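Predicted DNA-binding transcriptional regulator (Aliivibrio fischeri ES114, PDB 7DWN) probably acts as a tetrameric LysR-family transcription factor that binds cis-regulatory DNA and regulates gene expression. Local coordinates at residues A[120-125]-A[281-286]; A[146-151]-A[269-274]; A[158-163]-A[273-278]; A[165-170]-A[240-245]. All blocks are in the same frame, centred on the assembly; numbering follows the deposited sequence.

How the interactions relate
Four contacts within one LysR substrate-binding region show how chemistry follows position in a fold. Interactions 1 and 2 are buried, interaction 4 is partly so, and interaction 3 lies at the surface. Interaction 1 sets the C-terminal helix against the start of strand 123-128 and the loop before it through carbon contacts, including the methylenes of Lys283, whereas interactions 2 and 4 join strands of the same sheet by main-chain hydrogen bonds with side-chain packing added. Interaction 3 meets interaction 2 at Tyr273 and Gln274, but there rings and a proline do the work. Strand 160-174 serves interactions 3 and 4, whose centres lie about 25 Å apart. Phe149 of interaction 2 touches Tyr243 of interaction 4.

Interaction 1 (A[120-125]-A[281-286]); sequences YKPILS and GEKVWS
Glu282 OE2 is the best-held polar atom, gripped by two donors: NH2 of Arg272 in a salt bridge and the backbone N of Leu277 in a hydrogen bond. Both precede helix 279-290, so the carboxylate ties the start of the helix back to the chain leading into it. The contact with residues 120-125 is, by contrast, apolar and is carried by the next two residues, Lys283 and Val284.

Lys283 starts with CG anti to the backbone N (chi1 172°) and runs extended as far as CE, bending only at the last torsion. Its methylenes therefore do the touching. The chain crosses the Pro122 ring at about a right angle, with Lys283 CD 3.6 Å from Pro122 CG and Lys283 CE 3.8 Å from Pro122 CD. Tyr120 comes to the same chain tip to tip, its CE2 lying 4.0 Å from Lys283 CD, although this ring is poorly ordered. Deeper in, Val284 directs CG2, anti to its own carbonyl carbon, to Leu124 CD2 at 3.9 Å, the two side chains crossing obliquely.

Phe115 and Met111 also pack on Val284. Leu124 and Ser125 pair in parallel with a strand of the second subunit, so the sheet continues across that interface. A terminal helix laid against the start of a sheet strand and the loop leading into it belongs to the alpha/beta, periplasmic-binding-protein-like fold of LysR regulators.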
# COMPACT_ATOMS: atom_id res chain seq x y z
N TYR A 120 -4.07 -42.75 3.45
CA TYR A 120 -3.41 -41.52 3.00
C TYR A 120 -4.02 -40.33 3.73
O TYR A 120 -5.17 -39.95 3.49
CB TYR A 120 -3.48 -41.37 1.47
CG TYR A 120 -3.79 -40.00 0.90
CD1 TYR A 120 -2.96 -38.91 1.12
CD2 TYR A 120 -4.91 -39.81 0.10
CE1 TYR A 120 -3.25 -37.67 0.58
CE2 TYR A 120 -5.20 -38.57 -0.44
CZ TYR A 120 -4.36 -37.50 -0.20
OH TYR A 120 -4.64 -36.26 -0.73
N LYS A 121 -3.26 -39.77 4.66
CA LYS A 121 -3.73 -38.71 5.52
C LYS A 121 -3.21 -37.38 4.99
O LYS A 121 -1.99 -37.23 4.80
CB LYS A 121 -3.28 -38.95 6.95
CG LYS A 121 -2.48 -37.84 7.63
CD LYS A 121 -1.30 -38.42 8.37
CE LYS A 121 -0.48 -37.33 9.02
NZ LYS A 121 -1.33 -36.43 9.83
N PRO A 122 -4.08 -36.43 4.67
CA PRO A 122 -3.60 -35.10 4.28
C PRO A 122 -3.05 -34.35 5.48
O PRO A 122 -3.30 -34.70 6.64
CB PRO A 122 -4.87 -34.41 3.73
CG PRO A 122 -5.79 -35.53 3.39
CD PRO A 122 -5.51 -36.61 4.39
N ILE A 123 -2.27 -33.32 5.19
CA ILE A 123 -1.58 -32.54 6.20
C ILE A 123 -2.26 -31.19 6.34
O ILE A 123 -2.49 -30.50 5.33
CB ILE A 123 -0.09 -32.37 5.86
CG1 ILE A 123 0.57 -33.74 5.65
CG2 ILE A 123 0.60 -31.62 6.96
CD1 ILE A 123 0.58 -34.61 6.88
N LEU A 124 -2.58 -30.81 7.57
CA LEU A 124 -3.25 -29.55 7.86
C LEU A 124 -2.26 -28.52 8.38
O LEU A 124 -1.37 -28.84 9.16
CB LEU A 124 -4.36 -29.76 8.90
CG LEU A 124 -5.46 -30.78 8.62
CD1 LEU A 124 -6.36 -30.93 9.84
CD2 LEU A 124 -6.27 -30.37 7.40
N SER A 125 -2.43 -27.28 7.94
CA SER A 125 -1.76 -26.12 8.53
C SER A 125 -2.87 -25.19 9.00
O SER A 125 -3.46 -24.47 8.19
CB SER A 125 -0.83 -25.44 7.53
OG SER A 125 -0.47 -24.15 7.99
N GLY A 281 -6.82 -30.46 -0.74
CA GLY A 281 -7.81 -29.47 -0.34
C GLY A 281 -9.23 -29.94 -0.56
O GLY A 281 -10.10 -29.76 0.29
N GLU A 282 -9.49 -30.57 -1.72
CA GLU A 282 -10.82 -31.10 -1.97
C GLU A 282 -11.16 -32.23 -1.01
O GLU A 282 -12.32 -32.37 -0.61
CB GLU A 282 -10.94 -31.57 -3.42
CG GLU A 282 -10.76 -30.46 -4.46
CD GLU A 282 -11.91 -29.46 -4.48
OE1 GLU A 282 -12.92 -29.69 -3.78
OE2 GLU A 282 -11.80 -28.45 -5.20
N LYS A 283 -10.17 -33.04 -0.62
CA LYS A 283 -10.44 -34.09 0.37
C LYS A 283 -10.83 -33.49 1.71
O LYS A 283 -11.80 -33.94 2.35
CB LYS A 283 -9.23 -35.01 0.52
CG LYS A 283 -9.37 -36.00 1.68
CD LYS A 283 -8.41 -37.16 1.55
CE LYS A 283 -8.58 -38.14 2.70
NZ LYS A 283 -9.96 -38.70 2.76
N VAL A 284 -10.09 -32.48 2.17
CA VAL A 284 -10.42 -31.83 3.43
C VAL A 284 -11.80 -31.19 3.36
O VAL A 284 -12.60 -31.28 4.31
CB VAL A 284 -9.34 -30.81 3.82
CG1 VAL A 284 -9.77 -30.04 5.06
CG2 VAL A 284 -8.02 -31.52 4.08
N TRP A 285 -12.12 -30.55 2.23
CA TRP A 285 -13.43 -29.93 2.08
C TRP A 285 -14.54 -30.98 2.11
O TRP A 285 -15.59 -30.77 2.73
CB TRP A 285 -13.49 -29.13 0.78
CG TRP A 285 -14.81 -28.48 0.54
CD1 TRP A 285 -15.83 -28.97 -0.22
CD2 TRP A 285 -15.26 -27.23 1.06
NE1 TRP A 285 -16.89 -28.09 -0.21
CE2 TRP A 285 -16.57 -27.02 0.57
CE3 TRP A 285 -14.69 -26.26 1.89
CZ2 TRP A 285 -17.31 -25.88 0.88
CZ3 TRP A 285 -15.42 -25.13 2.19
CH2 TRP A 285 -16.72 -24.95 1.69
N SER A 286 -14.33 -32.11 1.44
CA SER A 286 -15.32 -33.18 1.45
C SER A 286 -15.54 -33.72 2.86
O SER A 286 -16.68 -33.98 3.26
CB SER A 286 -14.89 -34.31 0.51
OG SER A 286 -15.65 -35.48 0.74

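Interaction 2 (A[146-151]-A[269-274]); sequences LLAFDD and YAYRYQ
Main-chain hydrogen bonds form the framework. Leu146 and Tyr271 are an antiparallel hydrogen-bonded pair, with Leu146 N to Tyr271 O at 2.9 Å and nearly straight (175° at the hydrogen), and Tyr271 N returning to Leu146 O. Ala148 and Tyr269 form a second such pair, in which Tyr269 N meets Ala148 O at 2.8 Å almost along the carbonyl axis. Between them Leu147 and Ala270 make a non-hydrogen-bonded pair, their side chains on the other face from the two tyrosines.

One side-chain hydrogen bond is added at the strand end. Tyr271 OH donates to Phe149 O at 2.8 Å, approaching from above the carbonyl plane, 49° out of it, and so fixes the chain where strand 145-149 runs out.

Apolar packing steadies the Tyr271 ring. Ala148 CB sits at its edge, 3.8 Å from Tyr271 CE2, while Tyr269 CB covers one face toward the rim. Leu146 crosses the ring obliquely, its CD2 4.1 Å from Tyr271 CD2.

Charged groups lie at the ends. Asp150 runs alongside Tyr269, with OD1 3.6 Å from Tyr269 CE1, but its salt bridge is to Arg155, and Tyr269 OH bonds to Glu267. At the far end, Arg272 NE and NH2 both grip Gln274 O, side-on and in the guanidinium plane.

Backbone bonds of Ala270 with Gln162 and of Arg272 with Gln160 place strand 264-272 between 145-149 and 160-174, an antiparallel addition to a parallel core that is characteristic of the periplasmic-binding-protein-like domain of LysR regulators.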
# COMPACT_ATOMS: atom_id res chain seq x y z
N LEU A 146 -11.66 -21.78 5.12
CA LEU A 146 -11.86 -20.97 6.31
C LEU A 146 -12.94 -21.61 7.17
O LEU A 146 -14.03 -21.90 6.69
CB LEU A 146 -12.26 -19.55 5.92
CG LEU A 146 -12.68 -18.59 7.04
CD1 LEU A 146 -11.57 -18.49 8.07
CD2 LEU A 146 -13.01 -17.23 6.47
N LEU A 147 -12.63 -21.84 8.45
CA LEU A 147 -13.62 -22.36 9.39
C LEU A 147 -14.04 -21.20 10.27
O LEU A 147 -13.30 -20.77 11.16
CB LEU A 147 -13.04 -23.51 10.21
CG LEU A 147 -13.14 -24.94 9.66
CD1 LEU A 147 -12.50 -25.06 8.28
CD2 LEU A 147 -12.50 -25.91 10.63
N ALA A 148 -15.24 -20.66 10.03
CA ALA A 148 -15.65 -19.46 10.74
C ALA A 148 -17.13 -19.55 11.07
O ALA A 148 -17.79 -20.54 10.75
CB ALA A 148 -15.32 -18.20 9.94
N PHE A 149 -17.65 -18.53 11.73
CA PHE A 149 -19.06 -18.51 12.08
C PHE A 149 -19.87 -17.80 10.99
O PHE A 149 -19.33 -17.28 10.01
CB PHE A 149 -19.27 -17.84 13.44
CG PHE A 149 -18.69 -18.62 14.59
CD1 PHE A 149 -19.39 -19.68 15.15
CD2 PHE A 149 -17.45 -18.30 15.10
CE1 PHE A 149 -18.86 -20.40 16.20
CE2 PHE A 149 -16.91 -19.02 16.16
CZ PHE A 149 -17.62 -20.07 16.71
N ASP A 150 -21.19 -17.80 11.18
CA ASP A 150 -22.12 -17.27 10.19
C ASP A 150 -21.76 -15.84 9.82
O ASP A 150 -21.70 -14.96 10.68
CB ASP A 150 -23.55 -17.33 10.75
CG ASP A 150 -24.61 -16.98 9.71
OD1 ASP A 150 -24.30 -17.03 8.50
OD2 ASP A 150 -25.74 -16.65 10.11
N ASP A 151 -21.53 -15.61 8.53
CA ASP A 151 -21.12 -14.31 8.02
C ASP A 151 -21.88 -14.02 6.74
O ASP A 151 -21.84 -14.82 5.80
CB ASP A 151 -19.61 -14.27 7.76
CG ASP A 151 -19.14 -12.92 7.25
OD1 ASP A 151 -19.02 -11.97 8.05
OD2 ASP A 151 -18.88 -12.81 6.03
N TYR A 269 -19.62 -22.44 9.73
CA TYR A 269 -19.49 -22.77 8.32
C TYR A 269 -18.04 -23.03 7.94
O TYR A 269 -17.09 -22.54 8.57
CB TYR A 269 -19.98 -21.63 7.43
CG TYR A 269 -21.48 -21.40 7.41
CD1 TYR A 269 -22.11 -20.73 8.45
CD2 TYR A 269 -22.24 -21.83 6.34
CE1 TYR A 269 -23.48 -20.51 8.42
CE2 TYR A 269 -23.61 -21.62 6.30
CZ TYR A 269 -24.22 -20.96 7.34
OH TYR A 269 -25.57 -20.74 7.31
N ALA A 270 -17.89 -23.82 6.87
CA ALA A 270 -16.68 -23.86 6.07
C ALA A 270 -16.89 -22.98 4.85
O ALA A 270 -17.92 -23.06 4.18
CB ALA A 270 -16.36 -25.30 5.64
N TYR A 271 -15.91 -22.12 4.57
CA TYR A 271 -15.94 -21.21 3.44
C TYR A 271 -14.73 -21.45 2.56
O TYR A 271 -13.67 -21.87 3.03
CB TYR A 271 -15.95 -19.74 3.89
CG TYR A 271 -17.05 -19.34 4.85
CD1 TYR A 271 -18.38 -19.31 4.44
CD2 TYR A 271 -16.75 -18.96 6.16
CE1 TYR A 271 -19.39 -18.93 5.31
CE2 TYR A 271 -17.76 -18.57 7.03
CZ TYR A 271 -19.07 -18.56 6.61
OH TYR A 271 -20.07 -18.18 7.47
N ARG A 272 -14.88 -21.17 1.27
CA ARG A 272 -13.78 -21.26 0.32
C ARG A 272 -14.03 -20.28 -0.81
O ARG A 272 -15.14 -19.79 -1.00
CB ARG A 272 -13.62 -22.69 -0.22
CG ARG A 272 -14.87 -23.26 -0.85
CD ARG A 272 -14.68 -24.70 -1.28
NE ARG A 272 -13.96 -24.82 -2.55
CZ ARG A 272 -13.66 -25.98 -3.13
NH1 ARG A 272 -14.00 -27.12 -2.55
NH2 ARG A 272 -13.01 -25.99 -4.28
N TYR A 273 -12.97 -20.00 -1.56
CA TYR A 273 -13.06 -19.10 -2.70
C TYR A 273 -12.65 -19.74 -4.02
O TYR A 273 -13.20 -19.37 -5.06
CB TYR A 273 -12.19 -17.85 -2.47
CG TYR A 273 -12.27 -16.85 -3.61
CD1 TYR A 273 -13.36 -16.01 -3.75
CD2 TYR A 273 -11.24 -16.75 -4.54
CE1 TYR A 273 -13.44 -15.10 -4.78
CE2 TYR A 273 -11.31 -15.84 -5.58
CZ TYR A 273 -12.41 -15.01 -5.69
OH TYR A 273 -12.49 -14.10 -6.73
N GLN A 274 -11.71 -20.68 -4.01
CA GLN A 274 -11.26 -21.31 -5.24
C GLN A 274 -12.26 -22.38 -5.68
O GLN A 274 -12.69 -23.21 -4.87
CB GLN A 274 -9.87 -21.93 -5.04
CG GLN A 274 -8.79 -20.91 -4.70
CD GLN A 274 -8.51 -19.97 -5.85
OE1 GLN A 274 -8.57 -20.35 -7.01
NE2 GLN A 274 -8.19 -18.72 -5.52

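Interaction 3 (A[158-163]-A[273-278]); sequences PYQSQL and YQARLH
The turn leading into strand 160-174 meets the loop that carries the chain from strand 264-272 to the C-terminal helix, and two tyrosines make the join. Tyr273 has CG anti to its backbone N (chi1 -178°), which swings its ring across to Pro158 and Tyr159. Tyr159 has CG anti to its carbonyl carbon, and the two side chains cross obliquely. Their ring centroids are 5.6 Å apart and their planes stand at 55°. Tyr273 CD1 lies 3.6 Å from both CD1 and CE1 of Tyr159.

Pro158, which follows a cis peptide bond, touches both rings. Its CG lies in the plane of the Tyr273 ring, at the edge, 3.9 Å from Tyr273 CE1, and the same atom covers one face of the Tyr159 ring toward the rim. Further along, the extended Gln160 side chain brings OE1 to 3.6 Å from Ala275 CA.

Leu138 of helix 134-140 touches both tyrosines, and Arg139 NH1 hydrogen-bonds to Tyr159 OH. Downstream in the loop, Arg276 forms a salt bridge with Glu58 of the third subunit, while His278 occupies the N-cap position of helix 279-290.

Carbon contacts of two rings and a proline thus provide the grip at this surface, which implies a van der Waals fit with little directional restraint; polar fixing of the loop comes from bonds such as those of Gln274 O, Leu277 N and Arg276.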
# COMPACT_ATOMS: atom_id res chain seq x y z
N PRO A 158 -19.18 -14.36 -4.14
CA PRO A 158 -18.44 -15.35 -4.93
C PRO A 158 -17.86 -16.52 -4.14
O PRO A 158 -17.14 -17.34 -4.70
CB PRO A 158 -17.31 -14.52 -5.53
CG PRO A 158 -17.03 -13.49 -4.50
CD PRO A 158 -18.38 -13.14 -3.91
N TYR A 159 -18.19 -16.61 -2.85
CA TYR A 159 -17.64 -17.66 -2.00
C TYR A 159 -18.58 -18.86 -1.95
O TYR A 159 -19.80 -18.74 -2.08
CB TYR A 159 -17.40 -17.13 -0.59
CG TYR A 159 -16.62 -15.84 -0.57
CD1 TYR A 159 -15.23 -15.85 -0.66
CD2 TYR A 159 -17.27 -14.62 -0.50
CE1 TYR A 159 -14.52 -14.67 -0.66
CE2 TYR A 159 -16.56 -13.44 -0.50
CZ TYR A 159 -15.19 -13.47 -0.58
OH TYR A 159 -14.48 -12.29 -0.58
N GLN A 160 -17.98 -20.04 -1.77
CA GLN A 160 -18.72 -21.27 -1.53
C GLN A 160 -18.77 -21.53 -0.03
O GLN A 160 -17.75 -21.42 0.66
CB GLN A 160 -18.08 -22.45 -2.25
CG GLN A 160 -17.96 -22.28 -3.75
CD GLN A 160 -17.15 -23.38 -4.39
OE1 GLN A 160 -16.29 -23.12 -5.23
NE2 GLN A 160 -17.41 -24.63 -4.00
N SER A 161 -19.95 -21.87 0.48
CA SER A 161 -20.15 -22.09 1.90
C SER A 161 -20.78 -23.45 2.14
O SER A 161 -21.55 -23.96 1.32
CB SER A 161 -21.03 -21.00 2.51
OG SER A 161 -22.28 -20.94 1.86
N GLN A 162 -20.44 -24.04 3.28
CA GLN A 162 -21.06 -25.28 3.75
C GLN A 162 -21.35 -25.12 5.24
O GLN A 162 -20.43 -24.88 6.03
CB GLN A 162 -20.16 -26.49 3.51
CG GLN A 162 -20.66 -27.77 4.18
CD GLN A 162 -21.81 -28.43 3.43
OE1 GLN A 162 -22.12 -28.04 2.30
NE2 GLN A 162 -22.42 -29.43 4.04
N LEU A 163 -22.62 -25.24 5.61
CA LEU A 163 -22.99 -25.20 7.02
C LEU A 163 -22.55 -26.49 7.69
O LEU A 163 -23.01 -27.58 7.33
CB LEU A 163 -24.50 -24.99 7.17
CG LEU A 163 -25.04 -24.73 8.58
CD1 LEU A 163 -26.24 -23.79 8.51
CD2 LEU A 163 -25.43 -26.03 9.27
N TYR A 273 -12.97 -20.00 -1.56
CA TYR A 273 -13.06 -19.10 -2.70
C TYR A 273 -12.65 -19.74 -4.02
O TYR A 273 -13.20 -19.37 -5.06
CB TYR A 273 -12.19 -17.85 -2.47
CG TYR A 273 -12.27 -16.85 -3.61
CD1 TYR A 273 -13.36 -16.01 -3.75
CD2 TYR A 273 -11.24 -16.75 -4.54
CE1 TYR A 273 -13.44 -15.10 -4.78
CE2 TYR A 273 -11.31 -15.84 -5.58
CZ TYR A 273 -12.41 -15.01 -5.69
OH TYR A 273 -12.49 -14.10 -6.73
N GLN A 274 -11.71 -20.68 -4.01
CA GLN A 274 -11.26 -21.31 -5.24
C GLN A 274 -12.26 -22.38 -5.68
O GLN A 274 -12.69 -23.21 -4.87
CB GLN A 274 -9.87 -21.93 -5.04
CG GLN A 274 -8.79 -20.91 -4.70
CD GLN A 274 -8.51 -19.97 -5.85
OE1 GLN A 274 -8.57 -20.35 -7.01
NE2 GLN A 274 -8.19 -18.72 -5.52
N ALA A 275 -12.62 -22.35 -6.96
CA ALA A 275 -13.55 -23.35 -7.49
C ALA A 275 -12.94 -24.74 -7.43
O ALA A 275 -13.64 -25.72 -7.13
CB ALA A 275 -13.96 -22.99 -8.92
N ARG A 276 -11.65 -24.85 -7.72
CA ARG A 276 -10.93 -26.12 -7.65
C ARG A 276 -9.73 -25.96 -6.73
O ARG A 276 -8.89 -25.07 -6.95
CB ARG A 276 -10.46 -26.58 -9.03
CG ARG A 276 -11.57 -26.89 -10.02
CD ARG A 276 -10.99 -27.55 -11.28
NE ARG A 276 -9.90 -26.77 -11.86
CZ ARG A 276 -8.61 -27.05 -11.70
NH1 ARG A 276 -8.24 -28.09 -10.96
NH2 ARG A 276 -7.68 -26.28 -12.27
N LEU A 277 -9.64 -26.82 -5.73
CA LEU A 277 -8.47 -26.91 -4.87
C LEU A 277 -7.58 -28.06 -5.35
O LEU A 277 -7.97 -28.88 -6.18
CB LEU A 277 -8.87 -27.13 -3.41
CG LEU A 277 -9.12 -25.92 -2.51
CD1 LEU A 277 -10.08 -24.93 -3.14
CD2 LEU A 277 -9.65 -26.37 -1.16
N HIS A 278 -6.36 -28.10 -4.81
CA HIS A 278 -5.52 -29.27 -5.00
C HIS A 278 -6.20 -30.48 -4.36
O HIS A 278 -7.04 -30.32 -3.47
CB HIS A 278 -4.13 -29.03 -4.40
CG HIS A 278 -4.15 -28.64 -2.95
ND1 HIS A 278 -4.68 -27.44 -2.51
CD2 HIS A 278 -3.69 -29.28 -1.85
CE1 HIS A 278 -4.56 -27.37 -1.20
NE2 HIS A 278 -3.96 -28.47 -0.77

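Interaction 4 (A[165-170]-A[240-245]); sequences AKTELL and LPAYSI
Leu170, Leu240 and Thr167 bury the most surface: Leu170 and Leu240 pair through their backbones, while Thr167 contributes a methyl group. The leucines form an antiparallel hydrogen-bonded pair: Leu170 N reaches Leu240 O at 2.9 Å, and Leu240 N reaches Leu170 O at 2.9 Å. Both donors stand more than 30° out of the carbonyl plane they address. The two leucine side chains lie on the same face of the sheet, yet the closest side-chain touch of Leu170 is with the next turn, its CD1 sitting 3.6 Å from Ala242 CB.

Thr167 turns its methyl group to the 3-10 turn. With CG2 anti to the backbone N, that carbon lies 3.9 Å from Ala242 CB and also 3.9 Å from Tyr243 CD2, which it meets at the ring edge.

Where the second strand gives way to a 3-10 turn, Ala242 N donates to Glu168 O at 3.0 Å, nearly along the carbonyl axis but bent at the hydrogen (136°). Pro241 O accepts both Ser244 N and Ser244 OG, closing the turn. On the sheet face bearing Leu169 and Pro241, Leu169 CD2 packs 3.9 Å from Pro241 CD.

Strand 160-174 carries this pairing on one edge and hydrogen-bonds along the other with strand 264-272. Leu227 of helix 224-232 packs on Leu240, and Met202 of helix 201-209 touches both Leu169 and Pro241, so the strand pair is flanked by these two helices.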
# COMPACT_ATOMS: atom_id res chain seq x y z
N ALA A 165 -22.59 -27.02 11.28
CA ALA A 165 -23.49 -27.35 12.37
C ALA A 165 -24.18 -26.10 12.89
O ALA A 165 -23.67 -24.97 12.78
CB ALA A 165 -22.76 -28.06 13.51
N LYS A 166 -25.36 -26.33 13.47
CA LYS A 166 -26.14 -25.34 14.20
C LYS A 166 -26.14 -25.72 15.67
O LYS A 166 -26.51 -26.84 16.03
CB LYS A 166 -27.57 -25.26 13.65
CG LYS A 166 -28.46 -24.24 14.35
CD LYS A 166 -29.32 -24.89 15.43
CE LYS A 166 -30.05 -23.86 16.26
NZ LYS A 166 -30.67 -24.47 17.47
N THR A 167 -25.74 -24.78 16.52
CA THR A 167 -25.51 -24.97 17.94
C THR A 167 -26.19 -23.82 18.69
O THR A 167 -26.84 -22.97 18.08
CB THR A 167 -24.00 -25.05 18.21
OG1 THR A 167 -23.41 -25.99 17.30
CG2 THR A 167 -23.67 -25.49 19.63
N GLU A 168 -26.06 -23.79 20.01
CA GLU A 168 -26.61 -22.71 20.81
C GLU A 168 -25.55 -22.12 21.73
O GLU A 168 -24.68 -22.82 22.25
CB GLU A 168 -27.79 -23.19 21.67
CG GLU A 168 -28.90 -23.88 20.91
CD GLU A 168 -30.07 -24.24 21.81
OE1 GLU A 168 -31.05 -23.46 21.86
OE2 GLU A 168 -30.01 -25.29 22.48
N LEU A 169 -25.63 -20.80 21.89
CA LEU A 169 -25.01 -20.11 23.02
C LEU A 169 -25.92 -20.28 24.23
O LEU A 169 -27.07 -19.82 24.23
CB LEU A 169 -24.82 -18.63 22.71
CG LEU A 169 -23.83 -18.25 21.61
CD1 LEU A 169 -23.93 -16.77 21.29
CD2 LEU A 169 -22.43 -18.62 22.03
N LEU A 170 -25.40 -20.97 25.25
CA LEU A 170 -26.10 -21.25 26.50
C LEU A 170 -25.59 -20.33 27.59
O LEU A 170 -24.37 -20.23 27.79
CB LEU A 170 -25.88 -22.70 26.91
CG LEU A 170 -26.17 -23.76 25.85
CD1 LEU A 170 -25.83 -25.14 26.38
CD2 LEU A 170 -27.62 -23.70 25.40
N LEU A 240 -21.91 -19.30 26.55
CA LEU A 240 -20.86 -20.09 25.94
C LEU A 240 -21.44 -21.04 24.90
O LEU A 240 -22.56 -21.54 25.07
CB LEU A 240 -20.10 -20.90 26.99
CG LEU A 240 -19.47 -20.05 28.10
CD1 LEU A 240 -18.71 -20.92 29.10
CD2 LEU A 240 -18.57 -19.00 27.49
N PRO A 241 -20.73 -21.29 23.80
CA PRO A 241 -21.20 -22.28 22.83
C PRO A 241 -21.26 -23.66 23.46
O PRO A 241 -20.38 -24.05 24.23
CB PRO A 241 -20.16 -22.21 21.71
CG PRO A 241 -18.95 -21.63 22.35
CD PRO A 241 -19.46 -20.67 23.39
N ALA A 242 -22.32 -24.40 23.13
CA ALA A 242 -22.58 -25.65 23.84
C ALA A 242 -21.52 -26.70 23.56
O ALA A 242 -21.26 -27.56 24.41
CB ALA A 242 -23.97 -26.17 23.47
N TYR A 243 -20.88 -26.66 22.39
CA TYR A 243 -19.88 -27.67 22.06
C TYR A 243 -18.61 -27.52 22.88
O TYR A 243 -17.80 -28.45 22.92
CB TYR A 243 -19.54 -27.62 20.57
CG TYR A 243 -18.99 -26.30 20.08
CD1 TYR A 243 -17.66 -25.96 20.27
CD2 TYR A 243 -19.80 -25.39 19.41
CE1 TYR A 243 -17.15 -24.76 19.83
CE2 TYR A 243 -19.30 -24.18 18.96
CZ TYR A 243 -17.98 -23.87 19.17
OH TYR A 243 -17.47 -22.68 18.72
N SER A 244 -18.42 -26.38 23.55
CA SER A 244 -17.20 -26.13 24.30
C SER A 244 -17.34 -26.42 25.79
O SER A 244 -16.34 -26.34 26.51
CB SER A 244 -16.75 -24.67 24.12
OG SER A 244 -17.57 -23.79 24.87
N ILE A 245 -18.54 -26.74 26.27
CA ILE A 245 -18.76 -26.95 27.70
C ILE A 245 -19.54 -28.24 27.93
O ILE A 245 -20.24 -28.38 28.94
CB ILE A 245 -19.50 -25.76 28.32
CG1 ILE A 245 -20.82 -25.51 27.59
CG2 ILE A 245 -18.62 -24.51 28.31
CD1 ILE A 245 -21.71 -24.50 28.27